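Side-chain contacts in mannonate dehydratase (PDB 3BDK), which probably catalyses the dehydration of D-mannonate to 2-dehydro-3-deoxy-D-gluconate, using a manganese or ferrous ion as cofactor: residues Tyr106-Ser109 against Ile110-Val113; Ala60-Leu63 against Glu64-Leu67. All blocks are in the same frame, centred on the assembly; numbering follows the deposited sequence.

In the fold
Contact 1 lies on helix 99-114 and contact 2 at the start of helix 63-74, on neighbouring parts of the outer layer of a xylose isomerase-like TIM barrel; their centres are about 9 Å apart. Side chains of contact 1 meet the backbone of contact 2 at Trp61: Asn112 ND2 donates to Trp61 O, although the modelled 2.4 Å between these atoms is doubtfully short, and Ser109 OG pairs weakly with Trp61 N at 3.3 Å. Neither contact includes a residue of the manganese site or the sugar pocket. The side chain of Tyr106 is about 11 Å from the bound D-mannose and that of Trp61 about 10 Å, so both contacts lie near the sugar without touching it.

Contact 1 of 2, residues Tyr106-Ser109 against Ile110-Val113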
ATOM      1  N   TYR A 106       3.980  23.779 -29.788  1.00 53.29           N
ATOM      2  CA  TYR A 106       3.553  23.579 -28.400  1.00 53.64           C
ATOM      3  C   TYR A 106       2.135  24.138 -28.166  1.00 54.00           C
ATOM      4  O   TYR A 106       1.362  23.547 -27.411  1.00 54.02           O
ATOM      5  CB  TYR A 106       4.570  24.203 -27.425  1.00 53.70           C
ATOM      6  CG  TYR A 106       4.592  23.569 -26.044  1.00 53.67           C
ATOM      7  CD1 TYR A 106       3.668  23.942 -25.071  1.00 53.31           C
ATOM      8  CD2 TYR A 106       5.539  22.598 -25.712  1.00 54.37           C
ATOM      9  CE1 TYR A 106       3.671  23.363 -23.810  1.00 53.42           C
ATOM     10  CE2 TYR A 106       5.552  22.003 -24.434  1.00 54.27           C
ATOM     11  CZ  TYR A 106       4.607  22.392 -23.490  1.00 53.98           C
ATOM     12  OH  TYR A 106       4.587  21.834 -22.223  1.00 53.49           O
ATOM     13  N   LYS A 107       1.804  25.259 -28.825  1.00 54.23           N
ATOM     14  CA  LYS A 107       0.458  25.846 -28.791  1.00 54.21           C
ATOM     15  C   LYS A 107      -0.625  24.800 -29.112  1.00 54.67           C
ATOM     16  O   LYS A 107      -1.565  24.617 -28.339  1.00 54.89           O
ATOM     17  CB  LYS A 107       0.337  27.016 -29.782  1.00 53.99           C
ATOM     18  CG  LYS A 107       1.242  28.232 -29.536  1.00 53.25           C
ATOM     19  CD  LYS A 107       0.500  29.475 -28.980  1.00 50.68           C
ATOM     20  CE  LYS A 107      -0.257  30.289 -30.051  1.00 48.02           C
ATOM     21  NZ  LYS A 107       0.578  30.858 -31.144  1.00 43.15           N
ATOM     22  N   THR A 108      -0.494  24.111 -30.242  1.00 54.84           N
ATOM     23  CA  THR A 108      -1.533  23.158 -30.658  1.00 55.45           C
ATOM     24  C   THR A 108      -1.624  21.906 -29.772  1.00 55.52           C
ATOM     25  O   THR A 108      -2.720  21.379 -29.533  1.00 55.15           O
ATOM     26  CB  THR A 108      -1.411  22.747 -32.144  1.00 55.48           C
ATOM     27  OG1 THR A 108      -0.030  22.602 -32.499  1.00 55.65           O
ATOM     28  CG2 THR A 108      -2.073  23.794 -33.044  1.00 56.28           C
ATOM     29  N   SER A 109      -0.478  21.435 -29.289  1.00 55.72           N
ATOM     30  CA  SER A 109      -0.459  20.375 -28.284  1.00 55.70           C
ATOM     31  C   SER A 109      -1.464  20.681 -27.186  1.00 55.85           C
ATOM     32  O   SER A 109      -2.232  19.801 -26.780  1.00 55.96           O
ATOM     33  CB  SER A 109       0.925  20.214 -27.689  1.00 55.31           C
ATOM     34  OG  SER A 109       1.825  19.766 -28.678  1.00 55.83           O
ATOM     35  N   ILE A 110      -1.485  21.933 -26.733  1.00 55.84           N
ATOM     36  CA  ILE A 110      -2.391  22.315 -25.663  1.00 56.00           C
ATOM     37  C   ILE A 110      -3.821  22.209 -26.156  1.00 56.45           C
ATOM     38  O   ILE A 110      -4.702  21.828 -25.394  1.00 56.72           O
ATOM     39  CB  ILE A 110      -2.176  23.761 -25.134  1.00 55.77           C
ATOM     40  CG1 ILE A 110      -0.694  24.169 -25.103  1.00 55.70           C
ATOM     41  CG2 ILE A 110      -2.859  23.930 -23.777  1.00 55.25           C
ATOM     42  CD1 ILE A 110       0.152  23.486 -24.054  1.00 55.77           C
ATOM     43  N   ARG A 111      -4.047  22.563 -27.421  1.00 56.65           N
ATOM     44  CA  ARG A 111      -5.406  22.570 -27.976  1.00 57.06           C
ATOM     45  C   ARG A 111      -5.896  21.147 -28.282  1.00 56.58           C
ATOM     46  O   ARG A 111      -6.954  20.742 -27.807  1.00 56.21           O
ATOM     47  CB  ARG A 111      -5.513  23.498 -29.202  1.00 57.28           C
ATOM     48  CG  ARG A 111      -5.837  24.979 -28.871  1.00 57.87           C
ATOM     49  CD  ARG A 111      -5.949  25.865 -30.153  1.00 57.58           C
ATOM     50  NE  ARG A 111      -4.710  25.865 -30.939  1.00 57.07           N
ATOM     51  CZ  ARG A 111      -3.861  26.888 -31.015  1.00 56.97           C
ATOM     52  NH1 ARG A 111      -2.756  26.769 -31.747  1.00 56.79           N
ATOM     53  NH2 ARG A 111      -4.117  28.030 -30.373  1.00 56.28           N
ATOM     54  N   ASN A 112      -5.109  20.398 -29.052  1.00 56.34           N
ATOM     55  CA  ASN A 112      -5.340  18.970 -29.258  1.00 56.34           C
ATOM     56  C   ASN A 112      -5.638  18.165 -27.969  1.00 56.67           C
ATOM     57  O   ASN A 112      -6.510  17.286 -27.962  1.00 57.13           O
ATOM     58  CB  ASN A 112      -4.161  18.366 -30.027  1.00 56.01           C
ATOM     59  CG  ASN A 112      -4.205  18.705 -31.503  1.00 55.29           C
ATOM     60  OD1 ASN A 112      -5.217  19.196 -31.993  1.00 55.54           O
ATOM     61  ND2 ASN A 112      -3.120  18.448 -32.216  1.00 52.66           N
ATOM     62  N   VAL A 113      -4.924  18.484 -26.887  1.00 56.75           N
ATOM     63  CA  VAL A 113      -5.107  17.841 -25.579  1.00 56.41           C
ATOM     64  C   VAL A 113      -6.409  18.290 -24.891  1.00 56.71           C
ATOM     65  O   VAL A 113      -7.115  17.470 -24.290  1.00 56.93           O
ATOM     66  CB  VAL A 113      -3.854  18.052 -24.674  1.00 56.36           C
ATOM     67  CG1 VAL A 113      -4.154  17.815 -23.195  1.00 55.06           C
ATOM     68  CG2 VAL A 113      -2.693  17.175 -25.163  1.00 56.12           C
TER
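Thr108 and Arg111, one helical turn apart, meet with the methyl group CG2 at the rim of the guanidinium, in its plane and 3.3 Å from NH1. The Arg111 chain is straight at CG but bends at chi3 (-59°), which folds the guanidinium back over the preceding turn. One of its faces therefore lies above Lys107 O, offset toward the rim, while NH1 reaches Lys107 CB at 3.7 Å. On the buried side of the helix Tyr106 pairs with Ile110: CD1 of Ile110 comes obliquely to the ring, 3.5 Å from CE1. Ile110 CG1, set anti to its own carbonyl carbon (chi1 -37°), also packs on Tyr106 O at 3.2 Å. Backbone bonds join the turns, Asn112 N to Thr108 O at 2.6 Å and Val113 N to Ser109 O at 3.0 Å. Tyr106 OH bonds to Ile86 O, and Phe201 meets the Tyr106 ring edge-to-face, tying this apolar side of the helix to its surroundings. On the other side, Lys107 NZ and Arg111 NH1 stand 5.3 Å apart. Each has its own salt bridge, Lys107 to Glu104 and Arg111, through NH2, to Glu211, so the repulsion between these like charges is probably eased.

Contact 2 of 2, residues Ala60-Leu63 against Glu64-Leu67; sequences AWPL and ENIL
Leu63 O is gripped by two backbone N-H groups: Leu67 N at 2.8 Å, with a fairly straight N-H...O angle of 166°, and Ile66 N, whose bond is weak. Leu67 also closes over this oxygen with carbon, its CB 3.2 Å from Leu63 O. A chi1 of -77° turns CG of Leu67 away from its own carbonyl carbon and back toward the preceding turn, where it touches Leu63 CD2 at 3.4 Å. The same Leu63 methyl meets Ile66 CG1 at 3.8 Å, so a single branch packs against two residues of the next turn. The other Ile66 branch, CG2, reaches further back along the chain, resting on Pro62 O at 3.4 Å and oblique to the Trp61 ring, 4.4 Å from CE3. Pro62 O accepts from Asn65 N at 3.1 Å, the donor standing well above the carbonyl plane. Beside it the proline side chain crosses that of Asn65 obliquely, CG nearest OD1, while Asn65 ND2 has a weak bond to Asp54. The exposed Glu64 carboxylate lies near the helix start, where the helix dipole would probably favour its negative charge. Pro62 occupies the N-cap position, its carbonyl taking the first bond of helix 63-74, at a loop-to-helix junction within a beta-alpha unit of the TIM barrel, after strand 47-50.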
ATOM      1  N   ALA A  60       4.624  19.468 -33.334  1.00 70.90           N
ATOM      2  CA  ALA A  60       3.255  19.481 -32.817  1.00 70.78           C
ATOM      3  C   ALA A  60       2.708  18.104 -32.455  1.00 70.70           C
ATOM      4  O   ALA A  60       3.088  17.101 -33.048  1.00 70.85           O
ATOM      5  CB  ALA A  60       2.335  20.162 -33.813  1.00 70.72           C
ATOM      6  N   TRP A  61       1.805  18.070 -31.479  1.00 70.63           N
ATOM      7  CA  TRP A  61       1.171  16.826 -31.037  1.00 70.49           C
ATOM      8  C   TRP A  61      -0.199  16.646 -31.710  1.00 70.41           C
ATOM      9  O   TRP A  61      -1.144  17.365 -31.383  1.00 70.28           O
ATOM     10  CB  TRP A  61       1.032  16.813 -29.506  1.00 70.38           C
ATOM     11  CG  TRP A  61       2.276  16.377 -28.748  1.00 70.15           C
ATOM     12  CD1 TRP A  61       3.583  16.537 -29.134  1.00 70.06           C
ATOM     13  CD2 TRP A  61       2.315  15.740 -27.465  1.00 69.96           C
ATOM     14  NE1 TRP A  61       4.430  16.018 -28.179  1.00 69.68           N
ATOM     15  CE2 TRP A  61       3.680  15.524 -27.144  1.00 70.05           C
ATOM     16  CE3 TRP A  61       1.331  15.321 -26.555  1.00 69.60           C
ATOM     17  CZ2 TRP A  61       4.083  14.907 -25.953  1.00 70.04           C
ATOM     18  CZ3 TRP A  61       1.732  14.705 -25.370  1.00 69.84           C
ATOM     19  CH2 TRP A  61       3.097  14.506 -25.081  1.00 70.03           C
ATOM     20  N   PRO A  62      -0.302  15.686 -32.656  1.00 70.44           N
ATOM     21  CA  PRO A  62      -1.536  15.449 -33.411  1.00 70.42           C
ATOM     22  C   PRO A  62      -2.603  14.782 -32.559  1.00 70.57           C
ATOM     23  O   PRO A  62      -2.278  13.935 -31.724  1.00 70.86           O
ATOM     24  CB  PRO A  62      -1.093  14.477 -34.518  1.00 70.43           C
ATOM     25  CG  PRO A  62       0.406  14.426 -34.463  1.00 70.13           C
ATOM     26  CD  PRO A  62       0.766  14.751 -33.060  1.00 70.45           C
ATOM     27  N   LEU A  63      -3.863  15.145 -32.779  1.00 70.69           N
ATOM     28  CA  LEU A  63      -4.984  14.509 -32.081  1.00 70.98           C
ATOM     29  C   LEU A  63      -5.000  12.976 -32.271  1.00 71.21           C
ATOM     30  O   LEU A  63      -5.241  12.231 -31.317  1.00 71.22           O
ATOM     31  CB  LEU A  63      -6.317  15.116 -32.523  1.00 70.76           C
ATOM     32  CG  LEU A  63      -7.324  15.534 -31.445  1.00 70.81           C
ATOM     33  CD1 LEU A  63      -8.741  15.543 -32.010  1.00 71.35           C
ATOM     34  CD2 LEU A  63      -7.269  14.666 -30.207  1.00 70.31           C
ATOM     35  N   GLU A  64      -4.723  12.528 -33.498  1.00 71.34           N
ATOM     36  CA  GLU A  64      -4.581  11.099 -33.848  1.00 71.59           C
ATOM     37  C   GLU A  64      -3.722  10.282 -32.862  1.00 71.18           C
ATOM     38  O   GLU A  64      -3.980   9.095 -32.630  1.00 71.20           O
ATOM     39  CB  GLU A  64      -4.011  10.955 -35.281  1.00 71.93           C
ATOM     40  CG  GLU A  64      -5.043  10.874 -36.427  1.00 72.97           C
ATOM     41  CD  GLU A  64      -6.303  11.711 -36.184  1.00 74.47           C
ATOM     42  OE1 GLU A  64      -7.089  11.351 -35.272  1.00 74.47           O
ATOM     43  OE2 GLU A  64      -6.517  12.716 -36.909  1.00 74.33           O
ATOM     44  N   ASN A  65      -2.711  10.930 -32.289  1.00 70.42           N
ATOM     45  CA  ASN A  65      -1.769  10.268 -31.408  1.00 69.79           C
ATOM     46  C   ASN A  65      -2.230  10.211 -29.959  1.00 69.50           C
ATOM     47  O   ASN A  65      -1.985   9.228 -29.254  1.00 69.21           O
ATOM     48  CB  ASN A  65      -0.419  10.969 -31.486  1.00 69.78           C
ATOM     49  CG  ASN A  65       0.393  10.529 -32.671  1.00 69.48           C
ATOM     50  OD1 ASN A  65      -0.011  10.696 -33.826  1.00 69.16           O
ATOM     51  ND2 ASN A  65       1.557   9.966 -32.395  1.00 69.32           N
ATOM     52  N   ILE A  66      -2.881  11.278 -29.512  1.00 69.23           N
ATOM     53  CA  ILE A  66      -3.334  11.353 -28.135  1.00 69.03           C
ATOM     54  C   ILE A  66      -4.658  10.600 -27.993  1.00 69.14           C
ATOM     55  O   ILE A  66      -4.923   9.985 -26.958  1.00 69.08           O
ATOM     56  CB  ILE A  66      -3.388  12.828 -27.604  1.00 68.96           C
ATOM     57  CG1 ILE A  66      -4.793  13.423 -27.677  1.00 68.70           C
ATOM     58  CG2 ILE A  66      -2.362  13.727 -28.316  1.00 68.88           C
ATOM     59  CD1 ILE A  66      -5.496  13.409 -26.369  1.00 68.05           C
ATOM     60  N   LEU A  67      -5.473  10.637 -29.047  1.00 69.31           N
ATOM     61  CA  LEU A  67      -6.699   9.854 -29.104  1.00 69.37           C
ATOM     62  C   LEU A  67      -6.391   8.359 -29.057  1.00 69.59           C
ATOM     63  O   LEU A  67      -7.000   7.634 -28.268  1.00 69.69           O
ATOM     64  CB  LEU A  67      -7.496  10.176 -30.366  1.00 69.21           C
ATOM     65  CG  LEU A  67      -8.298  11.476 -30.408  1.00 69.79           C
ATOM     66  CD1 LEU A  67      -8.802  11.746 -31.834  1.00 69.84           C
ATOM     67  CD2 LEU A  67      -9.451  11.488 -29.393  1.00 69.59           C
TER